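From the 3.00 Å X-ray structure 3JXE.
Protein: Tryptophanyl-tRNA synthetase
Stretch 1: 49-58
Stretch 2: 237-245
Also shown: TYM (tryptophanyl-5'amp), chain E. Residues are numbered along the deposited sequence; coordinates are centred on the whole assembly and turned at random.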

# COMPACT_ATOMS: atom_id res chain seq x y z
N PHE B 49 11.52 29.20 18.47
CA PHE B 49 10.73 29.14 17.23
C PHE B 49 9.24 29.39 17.43
O PHE B 49 8.53 29.74 16.48
CB PHE B 49 10.97 27.82 16.49
CG PHE B 49 11.06 26.62 17.39
CD1 PHE B 49 9.91 26.06 17.94
CD2 PHE B 49 12.29 26.03 17.67
CE1 PHE B 49 9.98 24.95 18.78
CE2 PHE B 49 12.37 24.92 18.50
CZ PHE B 49 11.22 24.37 19.06
N PHE B 50 8.75 29.20 18.66
CA PHE B 50 7.35 29.49 18.96
C PHE B 50 7.10 30.97 19.24
O PHE B 50 6.26 31.59 18.60
CB PHE B 50 6.82 28.62 20.10
CG PHE B 50 6.41 27.23 19.68
CD1 PHE B 50 5.76 27.01 18.46
CD2 PHE B 50 6.65 26.14 20.51
CE1 PHE B 50 5.38 25.73 18.07
CE2 PHE B 50 6.27 24.85 20.14
CZ PHE B 50 5.63 24.65 18.91
N ARG B 51 7.85 31.53 20.20
CA ARG B 51 7.65 32.92 20.61
C ARG B 51 8.09 33.94 19.55
O ARG B 51 7.56 35.06 19.52
CB ARG B 51 8.31 33.22 21.96
CG ARG B 51 9.77 32.80 22.10
CD ARG B 51 10.45 33.57 23.23
NE ARG B 51 11.35 32.73 24.02
CZ ARG B 51 12.63 32.50 23.74
NH1 ARG B 51 13.19 33.03 22.66
NH2 ARG B 51 13.35 31.72 24.53
N ARG B 52 9.04 33.56 18.70
CA ARG B 52 9.48 34.44 17.62
C ARG B 52 8.71 34.20 16.32
O ARG B 52 9.09 34.70 15.25
CB ARG B 52 10.99 34.34 17.41
CG ARG B 52 11.81 34.89 18.57
CD ARG B 52 13.29 34.90 18.26
NE ARG B 52 14.09 34.94 19.48
CZ ARG B 52 15.40 34.71 19.53
NH1 ARG B 52 16.08 34.42 18.43
NH2 ARG B 52 16.04 34.78 20.69
N LYS B 53 7.63 33.42 16.43
CA LYS B 53 6.66 33.19 15.35
C LYS B 53 7.24 32.61 14.06
O LYS B 53 6.87 33.01 12.95
CB LYS B 53 5.83 34.47 15.07
CG LYS B 53 4.87 34.82 16.19
CD LYS B 53 4.29 36.22 16.01
CE LYS B 53 3.39 36.58 17.18
NZ LYS B 53 2.90 37.98 17.09
N PHE B 54 8.16 31.66 14.21
CA PHE B 54 8.64 30.87 13.08
C PHE B 54 7.54 29.90 12.68
O PHE B 54 7.33 29.64 11.49
CB PHE B 54 9.93 30.12 13.45
CG PHE B 54 10.47 29.27 12.33
CD1 PHE B 54 10.50 27.88 12.45
CD2 PHE B 54 10.94 29.85 11.16
CE1 PHE B 54 11.00 27.09 11.42
CE2 PHE B 54 11.44 29.07 10.12
CZ PHE B 54 11.47 27.68 10.26
N PHE B 55 6.85 29.37 13.68
CA PHE B 55 5.57 28.71 13.48
C PHE B 55 4.50 29.80 13.42
O PHE B 55 4.23 30.47 14.42
CB PHE B 55 5.29 27.71 14.59
CG PHE B 55 5.96 26.38 14.39
CD1 PHE B 55 7.30 26.20 14.73
CD2 PHE B 55 5.25 25.31 13.86
CE1 PHE B 55 7.92 24.97 14.54
CE2 PHE B 55 5.86 24.07 13.67
CZ PHE B 55 7.20 23.90 14.01
N PHE B 56 3.93 29.99 12.24
CA PHE B 56 3.08 31.14 11.95
C PHE B 56 1.62 30.77 11.72
O PHE B 56 0.73 31.60 11.90
CB PHE B 56 3.62 31.89 10.73
CG PHE B 56 3.45 31.14 9.43
CD1 PHE B 56 2.53 31.58 8.49
CD2 PHE B 56 4.21 30.01 9.15
CE1 PHE B 56 2.36 30.89 7.29
CE2 PHE B 56 4.05 29.32 7.95
CZ PHE B 56 3.13 29.77 7.02
N SER B 57 1.39 29.53 11.31
CA SER B 57 0.06 29.06 10.94
C SER B 57 -0.35 27.81 11.70
O SER B 57 0.51 27.05 12.17
CB SER B 57 -0.01 28.81 9.43
OG SER B 57 -1.28 28.34 9.05
N HIS B 58 -1.65 27.59 11.83
CA HIS B 58 -2.17 26.42 12.53
C HIS B 58 -3.50 25.92 11.95
O HIS B 58 -4.12 26.59 11.12
CB HIS B 58 -2.33 26.71 14.02
CG HIS B 58 -3.61 27.40 14.38
ND1 HIS B 58 -3.77 28.77 14.30
CD2 HIS B 58 -4.80 26.91 14.81
CE1 HIS B 58 -4.99 29.09 14.67
NE2 HIS B 58 -5.64 27.98 14.98
N ALA B 237 -5.32 18.28 13.71
CA ALA B 237 -4.79 19.61 13.97
C ALA B 237 -3.37 19.71 13.42
O ALA B 237 -2.71 18.69 13.22
CB ALA B 237 -4.82 19.91 15.46
N ALA B 238 -2.91 20.93 13.18
CA ALA B 238 -1.58 21.14 12.63
C ALA B 238 -0.93 22.43 13.13
O ALA B 238 -1.62 23.41 13.42
CB ALA B 238 -1.62 21.12 11.11
N LEU B 239 0.39 22.41 13.23
CA LEU B 239 1.19 23.61 13.45
C LEU B 239 2.16 23.75 12.28
O LEU B 239 2.99 22.87 12.05
CB LEU B 239 1.94 23.53 14.77
CG LEU B 239 1.16 23.76 16.07
CD1 LEU B 239 1.95 23.22 17.25
CD2 LEU B 239 0.83 25.24 16.27
N HIS B 240 2.04 24.86 11.56
CA HIS B 240 2.85 25.09 10.37
C HIS B 240 3.99 26.06 10.65
O HIS B 240 3.77 27.15 11.16
CB HIS B 240 1.99 25.62 9.22
CG HIS B 240 0.74 24.83 8.98
ND1 HIS B 240 -0.51 25.28 9.35
CD2 HIS B 240 0.55 23.62 8.41
CE1 HIS B 240 -1.41 24.38 9.01
NE2 HIS B 240 -0.80 23.36 8.44
N SER B 241 5.20 25.65 10.30
CA SER B 241 6.37 26.52 10.40
C SER B 241 6.68 27.15 9.06
O SER B 241 6.23 26.67 8.01
CB SER B 241 7.58 25.75 10.92
OG SER B 241 8.21 25.01 9.89
N LYS B 242 7.46 28.23 9.09
CA LYS B 242 8.02 28.81 7.87
C LYS B 242 9.17 27.93 7.39
O LYS B 242 9.44 26.87 7.96
CB LYS B 242 8.51 30.24 8.13
CG LYS B 242 7.41 31.25 8.39
CD LYS B 242 7.99 32.62 8.71
CE LYS B 242 6.90 33.59 9.14
NZ LYS B 242 7.46 34.93 9.50
N PHE B 243 9.85 28.37 6.33
CA PHE B 243 11.02 27.65 5.84
C PHE B 243 12.31 28.30 6.30
O PHE B 243 12.38 29.52 6.48
CB PHE B 243 11.00 27.58 4.31
CG PHE B 243 9.81 26.87 3.74
CD1 PHE B 243 8.91 27.54 2.92
CD2 PHE B 243 9.58 25.52 4.03
CE1 PHE B 243 7.80 26.89 2.39
CE2 PHE B 243 8.47 24.87 3.51
CZ PHE B 243 7.58 25.55 2.69
N VAL B 244 13.33 27.48 6.52
CA VAL B 244 14.68 27.97 6.75
C VAL B 244 15.30 28.25 5.39
O VAL B 244 15.41 27.35 4.56
CB VAL B 244 15.54 26.95 7.53
CG1 VAL B 244 16.89 27.55 7.90
CG2 VAL B 244 14.81 26.49 8.78
N PRO B 245 15.70 29.52 5.14
CA PRO B 245 16.27 29.88 3.84
C PRO B 245 17.70 29.36 3.67
O PRO B 245 18.37 29.07 4.66
CB PRO B 245 16.26 31.41 3.87
CG PRO B 245 16.36 31.75 5.32
CD PRO B 245 15.64 30.67 6.06
P TYM E . 10.74 16.08 4.32
O1P TYM E . 11.55 14.87 4.60
O2P TYM E . 10.90 16.78 3.03
O5' TYM E . 10.99 17.16 5.49
C5' TYM E . 10.86 16.76 6.86
C4' TYM E . 10.34 17.92 7.72
O4' TYM E . 11.16 19.10 7.48
C1' TYM E . 10.29 20.20 7.09
N9 TYM E . 11.13 21.04 6.18
C4 TYM E . 11.60 22.25 6.47
N3 TYM E . 11.49 23.07 7.53
C2 TYM E . 12.07 24.26 7.55
N1 TYM E . 12.79 24.69 6.52
C6 TYM E . 12.95 23.93 5.43
N6 TYM E . 13.67 24.38 4.41
C5 TYM E . 12.35 22.67 5.38
N7 TYM E . 12.30 21.70 4.47
C8 TYM E . 11.57 20.71 4.96
C2' TYM E . 9.07 19.52 6.46
O2' TYM E . 7.92 20.35 6.61
C3' TYM E . 8.91 18.29 7.35
O3' TYM E . 8.21 18.64 8.55
NH3 TYM E . 6.76 13.47 2.94
CA TYM E . 7.39 14.09 4.12
CB TYM E . 7.59 13.04 5.21
CG TYM E . 6.39 13.00 6.21
CD2 TYM E . 5.96 14.01 7.07
CE2 TYM E . 4.85 13.52 7.78
CE3 TYM E . 6.43 15.30 7.32
CD1 TYM E . 5.55 11.96 6.41
NE1 TYM E . 4.59 12.28 7.39
CZ2 TYM E . 4.22 14.33 8.72
CZ3 TYM E . 5.79 16.10 8.26
CH2 TYM E . 4.69 15.62 8.96
C TYM E . 8.76 14.66 3.73
O TYM E . 9.39 14.20 2.78
OPP TYM E . 9.17 15.71 4.52

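The apolar centre of this contact is built from aromatic rings laid against smaller side chains. Phe55 (chi1 m) packs its ring on Ser241, whose CB sits 3.5 Å from the centroid of the Phe55 ring and almost on its normal, a CH-pi contact; so small a residue lets the ring come down close to the strand. Along the same face, Phe55 CD2 lies 3.9 Å from Leu239 CB, and Phe50, reaching in from the helix, brings CZ to 4.3 Å from Leu239 CD1. Phe54 (chi1 t) extends the apolar surface the other way: its CZ is 3.8 Å from Val244 CG2, and its ring edge faces the adenine of the ligand. Val244 thus serves both partners, for its backbone N donates to TYM N1 at 2.8 Å.

Beneath the side chains, the backbones supply directional bonds. Just beyond the two antiparallel strands Lys242 N donates to Phe54 O at 2.8 Å; within them His240 N donates to Ser57 O at 2.7 Å. Between Phe55 and Ser57 the register slips by one residue, a beta bulge, and His240 O receives both Phe56 N at 3.0 Å and, weakly, Ser57 N at 3.4 Å. One carbonyl therefore absorbs the extra residue.

On the opposite face from Phe55 and Leu239, the buried pair Ser57 and His240 is polar. Ser57 OG and His240 ND1 are hydrogen-bonded at 3.2 Å, while His240 NE2 is satisfied elsewhere in the structure, so the imidazole is buried with both nitrogens engaged.

At the margin, Phe56 and Lys242 are both partly exposed. The lysine's extended chain lays its CG methylene against the aromatic ring, 3.5 Å from Phe56 CD2, and Lys242 CE reaches 3.9 Å from Lys53 O. A long aliphatic stem ending in a charge suits such a border, covering apolar surface without requiring full burial.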